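Local coordinates for protein putative type 11 methyltransferase (Sulfolobus solfataricus, PDB 3I9F) that probably acts as an S-adenosylmethionine-dependent methyltransferase and binds zinc ions, at residues K69-P72 with D73-D77. Numbering follows the deposited sequence.
Sequences KEIP and DNSVD
Ser75 CB points back toward Pro72, and its hydroxyl rests against the proline carbonyl oxygen and the CG edge of the pyrrolidine ring, both on the same side of it. The OG atom is 3.4 Å from Pro72 O, a weak hydrogen bond with Ser75 as donor, and 3.7 Å from Pro72 CG. Ser75 chi1, at 100°, departs clearly from a staggered value; this rotation puts OG against both groups at once. The serine methylene follows the same path, with CB 4.0 Å from Pro72 CG.

The backbone explains the approach. Between Pro72 and Ser75 the chain reverses in a beta turn resembling type II: Asp73 is extended and Asn74 has a positive phi of 53°. Pro72 O and Ser75 N, the pair that would close such a turn, stand 3.7 Å apart and make no hydrogen bond; the weak one from Ser75 OG spans these residues.

A second, apolar contact lies at the base of the loop, where its two arms come together. Ile71 CG2, anti to the backbone N, meets Val76 CG2 at 3.9 Å, and the two side chains cross at about a right angle, touching by single methyls. The same Ile71 methyl is 3.9 Å from Ser75 OG. Both residues are buried, facing Val22 of the neighbouring strand 19-24.

Asp73 CB turns away, and its OD1 forms a salt bridge with Arg100, whose NH1 also bonds Ile71 O. Asn74 lies near a zinc ion bound by Asp104 with His166, His168 and His170, histidines probably of an expression tag.

This loop enters strand 76-82 of the Rossmann-like sheet of a class I methyltransferase fold. Its chemistry implies a division of labour: methyl contacts seat the base in the core, while the polar fastening probably rests less on the weak internal bond than on the Arg100 side chain and backbone bonds to residues 100-103.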
loop_
_atom_site.group_PDB
_atom_site.type_symbol
_atom_site.label_atom_id
_atom_site.label_comp_id
_atom_site.label_asym_id
_atom_site.label_seq_id
_atom_site.Cartn_x
_atom_site.Cartn_y
_atom_site.Cartn_z
ATOM N N LYS B 69 6.336 5.780 0.515
ATOM C CA LYS B 69 5.905 6.499 -0.670
ATOM C C LYS B 69 4.375 6.427 -0.965
ATOM O O LYS B 69 3.757 7.434 -1.249
ATOM C CB LYS B 69 6.715 6.001 -1.869
ATOM C CG LYS B 69 6.365 6.581 -3.216
ATOM C CD LYS B 69 7.173 5.806 -4.301
ATOM C CE LYS B 69 6.697 6.044 -5.745
ATOM N NZ LYS B 69 6.471 7.484 -6.040
ATOM N N GLU B 70 3.777 5.246 -0.919
ATOM C CA GLU B 70 2.392 5.104 -1.408
ATOM C C GLU B 70 1.331 5.485 -0.371
ATOM O O GLU B 70 0.145 5.459 -0.660
ATOM C CB GLU B 70 2.167 3.704 -1.937
ATOM C CG GLU B 70 3.058 3.328 -3.144
ATOM C CD GLU B 70 2.843 4.205 -4.412
ATOM O OE1 GLU B 70 1.783 4.861 -4.520
ATOM O OE2 GLU B 70 3.738 4.237 -5.301
ATOM N N ILE B 71 1.778 5.851 0.831
ATOM C CA ILE B 71 0.912 6.351 1.853
ATOM C C ILE B 71 0.584 7.799 1.514
ATOM O O ILE B 71 1.491 8.606 1.257
ATOM C CB ILE B 71 1.534 6.340 3.241
ATOM C CG1 ILE B 71 1.971 4.928 3.662
ATOM C CG2 ILE B 71 0.538 6.887 4.223
ATOM C CD1 ILE B 71 2.625 4.836 5.068
ATOM N N PRO B 72 -0.717 8.120 1.491
ATOM C CA PRO B 72 -1.148 9.421 1.012
ATOM C C PRO B 72 -0.723 10.591 1.893
ATOM O O PRO B 72 -0.502 10.431 3.104
ATOM C CB PRO B 72 -2.673 9.300 0.952
ATOM C CG PRO B 72 -3.019 7.891 1.470
ATOM C CD PRO B 72 -1.798 7.105 1.514
ATOM N N ASP B 73 -0.639 11.765 1.286
ATOM C CA ASP B 73 -0.294 12.959 2.014
ATOM C C ASP B 73 -1.292 13.183 3.127
ATOM O O ASP B 73 -2.474 12.918 2.934
ATOM C CB ASP B 73 -0.326 14.182 1.096
ATOM C CG ASP B 73 0.761 14.158 0.004
ATOM O OD1 ASP B 73 1.730 13.323 0.025
ATOM O OD2 ASP B 73 0.617 15.021 -0.896
ATOM N N ASN B 74 -0.804 13.641 4.289
ATOM C CA ASN B 74 -1.654 14.231 5.315
ATOM C C ASN B 74 -2.791 13.298 5.648
ATOM O O ASN B 74 -3.925 13.731 5.676
ATOM C CB ASN B 74 -2.215 15.582 4.803
ATOM C CG ASN B 74 -3.153 16.282 5.807
ATOM O OD1 ASN B 74 -4.295 16.586 5.476
ATOM N ND2 ASN B 74 -2.670 16.568 6.998
ATOM N N SER B 75 -2.486 12.014 5.838
ATOM C CA SER B 75 -3.485 10.994 6.059
ATOM C C SER B 75 -3.297 10.198 7.356
ATOM O O SER B 75 -4.095 9.275 7.607
ATOM C CB SER B 75 -3.488 10.025 4.860
ATOM O OG SER B 75 -2.766 8.802 5.095
ATOM N N VAL B 76 -2.288 10.532 8.181
ATOM C CA VAL B 76 -1.865 9.641 9.259
ATOM C C VAL B 76 -1.934 10.289 10.648
ATOM O O VAL B 76 -1.519 11.445 10.844
ATOM C CB VAL B 76 -0.402 9.057 9.004
ATOM C CG1 VAL B 76 0.149 8.313 10.248
ATOM C CG2 VAL B 76 -0.404 8.137 7.810
ATOM N N ASP B 77 -2.436 9.517 11.606
ATOM C CA ASP B 77 -2.685 10.018 12.968
ATOM C C ASP B 77 -1.522 9.754 13.915
ATOM O O ASP B 77 -1.052 10.686 14.585
ATOM C CB ASP B 77 -3.998 9.424 13.529
ATOM C CG ASP B 77 -5.226 9.796 12.663
ATOM O OD1 ASP B 77 -5.549 11.024 12.641
ATOM O OD2 ASP B 77 -5.827 8.871 11.995
#